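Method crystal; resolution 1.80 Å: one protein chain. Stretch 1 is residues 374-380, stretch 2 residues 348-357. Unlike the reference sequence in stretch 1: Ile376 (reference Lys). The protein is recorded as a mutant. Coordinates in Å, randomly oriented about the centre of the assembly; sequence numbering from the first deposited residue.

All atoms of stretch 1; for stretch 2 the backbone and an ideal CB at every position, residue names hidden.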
# COMPACT_ATOMS: atom_id res chain seq x y z
N THR A 374 36.41 -30.17 18.63
CA THR A 374 35.17 -29.92 17.91
C THR A 374 35.32 -28.74 16.97
O THR A 374 34.78 -28.75 15.86
CB THR A 374 34.04 -29.63 18.88
OG1 THR A 374 33.74 -30.83 19.62
CG2 THR A 374 32.76 -29.33 18.12
N LEU A 375 36.02 -27.71 17.43
CA LEU A 375 36.27 -26.53 16.61
C LEU A 375 36.97 -26.95 15.32
O LEU A 375 36.66 -26.45 14.23
CB LEU A 375 37.12 -25.53 17.38
CG LEU A 375 36.39 -24.80 18.50
CD1 LEU A 375 37.34 -23.85 19.19
CD2 LEU A 375 35.13 -24.08 17.99
N ILE A 376 37.90 -27.87 15.43
CA ILE A 376 38.59 -28.35 14.25
C ILE A 376 37.65 -29.18 13.35
O ILE A 376 37.64 -28.99 12.13
CB ILE A 376 39.80 -29.14 14.66
CG1 ILE A 376 40.79 -28.19 15.36
CG2 ILE A 376 40.41 -29.82 13.43
CD1 ILE A 376 42.05 -28.89 15.88
N LYS A 377 36.87 -30.07 13.95
CA LYS A 377 35.89 -30.85 13.19
C LYS A 377 34.96 -29.91 12.46
O LYS A 377 34.64 -30.13 11.29
CB LYS A 377 35.05 -31.76 14.09
CG LYS A 377 35.74 -33.02 14.58
CD LYS A 377 34.72 -34.10 14.96
CE LYS A 377 35.40 -35.33 15.59
NZ LYS A 377 34.94 -36.64 15.03
N LEU A 378 34.52 -28.86 13.14
CA LEU A 378 33.59 -27.90 12.56
C LEU A 378 34.17 -27.29 11.30
O LEU A 378 33.53 -27.27 10.24
CB LEU A 378 33.24 -26.80 13.57
CG LEU A 378 32.19 -27.25 14.59
CD1 LEU A 378 32.10 -26.29 15.75
CD2 LEU A 378 30.85 -27.39 13.88
N LYS A 379 35.40 -26.79 11.43
CA LYS A 379 36.11 -26.20 10.32
C LYS A 379 36.23 -27.21 9.17
O LYS A 379 36.21 -26.82 8.00
CB LYS A 379 37.53 -25.79 10.74
CG LYS A 379 38.23 -24.94 9.68
CD LYS A 379 39.64 -25.41 9.42
CE LYS A 379 40.31 -24.61 8.31
NZ LYS A 379 41.52 -25.32 7.79
N LYS A 380 36.35 -28.48 9.51
CA LYS A 380 36.50 -29.51 8.49
C LYS A 380 35.35 -29.56 7.48
O LYS A 380 35.56 -29.93 6.33
CB LYS A 380 36.88 -30.86 9.09
CG LYS A 380 38.35 -30.87 9.51
CD LYS A 380 38.78 -32.13 10.26
CE LYS A 380 40.28 -32.05 10.62
NZ LYS A 380 40.83 -33.25 11.35
N UNK A 348 26.59 -22.53 19.65
CA UNK A 348 26.56 -21.77 18.37
C UNK A 348 27.78 -22.04 17.48
O UNK A 348 28.81 -21.36 17.56
CB UNK A 348 26.48 -20.27 18.66
N UNK A 349 27.64 -23.05 16.62
CA UNK A 349 28.72 -23.46 15.73
C UNK A 349 29.02 -22.37 14.71
O UNK A 349 30.17 -22.22 14.32
CB UNK A 349 28.36 -24.77 15.02
N UNK A 350 27.99 -21.65 14.27
CA UNK A 350 28.22 -20.58 13.31
C UNK A 350 29.02 -19.43 13.93
O UNK A 350 29.93 -18.89 13.30
CB UNK A 350 26.88 -20.06 12.77
N UNK A 351 28.69 -19.05 15.15
CA UNK A 351 29.46 -18.01 15.80
C UNK A 351 30.88 -18.51 16.04
O UNK A 351 31.85 -17.77 15.87
CB UNK A 351 28.80 -17.58 17.11
N UNK A 352 31.02 -19.78 16.42
CA UNK A 352 32.37 -20.30 16.63
C UNK A 352 33.27 -20.19 15.38
O UNK A 352 34.43 -19.74 15.45
CB UNK A 352 32.28 -21.76 17.07
N UNK A 353 32.77 -20.64 14.22
CA UNK A 353 33.59 -20.53 13.00
C UNK A 353 33.91 -19.07 12.67
O UNK A 353 35.01 -18.72 12.19
CB UNK A 353 32.87 -21.18 11.82
N UNK A 354 32.96 -18.19 12.89
CA UNK A 354 33.21 -16.79 12.58
C UNK A 354 34.30 -16.25 13.51
O UNK A 354 35.21 -15.53 13.09
CB UNK A 354 31.93 -15.97 12.71
N UNK A 355 34.20 -16.61 14.79
CA UNK A 355 35.17 -16.15 15.75
C UNK A 355 36.58 -16.60 15.38
O UNK A 355 37.57 -15.90 15.66
CB UNK A 355 34.80 -16.65 17.15
N UNK A 356 36.67 -17.79 14.80
CA UNK A 356 37.98 -18.34 14.45
C UNK A 356 38.72 -17.52 13.37
O UNK A 356 39.92 -17.72 13.18
CB UNK A 356 37.81 -19.78 13.97
N UNK A 357 38.03 -16.62 12.67
CA UNK A 357 38.71 -15.80 11.66
C UNK A 357 39.56 -14.70 12.25
O UNK A 357 40.33 -14.03 11.54
CB UNK A 357 37.68 -15.18 10.71

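The two helices cross almost at right angles, 89° between their N-to-C directions, with axes 10.2 Å apart at closest approach. Stretch 1 offers a mostly apolar surface here, made by Leu375 and Leu378.

Position 348 lies just before the helix, with phi/psi of -83/90. Its ideal CB has nothing of stretch 1 within 5.5 Å. The site suits an N-cap residue: Ser, Thr, Asp or Asn. It is Asn348. Its OD1 accepts a hydrogen bond from the backbone N of residue 351, with Asn348 OD1 to 351 N at 2.7 Å, and so caps a free amide of the first turn.

Position 349 begins the helix. CA-to-CB points sideways, but the ideal CB is 3.8 Å from Leu378 CD2. A side chain here can run along the leucine. A flat ring or a medium apolar chain would do. It is His349, with chi1 m. Leu378 CD1 sits over one ring face, 4.2 Å from the centroid and 22° off the normal, a CH-pi contact. Leu378 CD2 also comes to 3.3 Å from His349 ND1. No hydrogen bond joins the two stretches, so the ring serves stretch 1 by packing.

Position 350 points away from stretch 1, and a polar or charged residue would suit. It is Gln350. Position 351 is out of reach of stretch 1 and equally permissive. It is Gln351, whose backbone N makes the capping bond with Asn348.

Position 352 points toward stretch 1. The ideal CB is 3.8 Å from Leu375 CD2 and 4.7 Å from Leu378 CD1, so the leucine ends already lie close. A small residue fits best: Ala, perhaps Gly or Ser. It is Ala352. Its CB packs 3.7 Å from Leu375 CD2, and the CA atoms of Leu375 and Ala352 are 7.4 Å apart.

Position 353 starts sideways, and nothing of stretch 1 lies within 5.5 Å of its ideal CB. Yet its CA is only 6.8 Å from Lys379 CA. A longer apolar chain, such as Leu, Met or Ile, could reach the turn at 378 and 379. It is Leu353, m and t, and its end comes nearer. Leu353 CD2 lies 3.8 Å from Leu378 CB and 3.6 Å from Lys379 N. A methyl carbon cannot accept a hydrogen bond, and that amide is bonded to Leu375 O within its own helix; the contact is packing.

Positions 354 and 355 are out of reach of stretch 1, which therefore sets little preference. They are Leu354 and Leu355.

Position 356 points toward stretch 1, but nothing of stretch 1 lies within 5.5 Å of its ideal CB. There is room for a long apolar chain such as Leu or Met to approach Leu375. It is Leu356. Its CD1 reaches 4.5 Å from Leu375 CB and 4.3 Å from Leu375 O, a loose contact.

Position 357 is out of reach. At -76/-11 it suits many residues, including small polar ones. It is Thr357, whose OG1 donates to Leu354 O at 2.6 Å.

Stretch 2 (348-357) NHQQALLLLT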
# COMPACT_ATOMS: atom_id res chain seq x y z
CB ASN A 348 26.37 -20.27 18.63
CG ASN A 348 26.06 -19.48 17.35
OD1 ASN A 348 26.34 -19.94 16.24
ND2 ASN A 348 25.48 -18.29 17.51
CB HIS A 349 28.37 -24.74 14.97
CG HIS A 349 28.19 -25.95 15.83
ND1 HIS A 349 27.85 -27.18 15.30
CD2 HIS A 349 28.31 -26.13 17.17
CE1 HIS A 349 27.78 -28.07 16.28
NE2 HIS A 349 28.04 -27.46 17.42
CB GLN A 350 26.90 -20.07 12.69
CG GLN A 350 27.12 -19.20 11.44
CD GLN A 350 25.98 -19.32 10.42
OE1 GLN A 350 25.40 -20.40 10.26
NE2 GLN A 350 25.67 -18.22 9.73
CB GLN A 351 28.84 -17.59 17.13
CG GLN A 351 29.66 -16.50 17.81
CD GLN A 351 29.31 -16.32 19.26
OE1 GLN A 351 29.03 -17.29 19.96
NE2 GLN A 351 29.32 -15.07 19.72
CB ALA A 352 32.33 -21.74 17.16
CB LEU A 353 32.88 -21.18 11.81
CG LEU A 353 32.54 -22.67 12.03
CD1 LEU A 353 31.24 -23.07 11.24
CD2 LEU A 353 33.70 -23.57 11.65
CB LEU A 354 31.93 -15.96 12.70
CG LEU A 354 31.99 -14.48 12.32
CD1 LEU A 354 32.53 -14.31 10.91
CD2 LEU A 354 30.60 -13.80 12.46
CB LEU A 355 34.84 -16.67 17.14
CG LEU A 355 33.70 -15.97 17.89
CD1 LEU A 355 33.40 -16.68 19.19
CD2 LEU A 355 34.04 -14.50 18.14
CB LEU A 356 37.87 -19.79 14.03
CG LEU A 356 37.66 -20.87 15.10
CD1 LEU A 356 37.45 -22.23 14.38
CD2 LEU A 356 38.82 -20.99 16.06
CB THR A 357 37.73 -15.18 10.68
OG1 THR A 357 36.79 -14.37 11.39
CG2 THR A 357 36.91 -16.25 10.02
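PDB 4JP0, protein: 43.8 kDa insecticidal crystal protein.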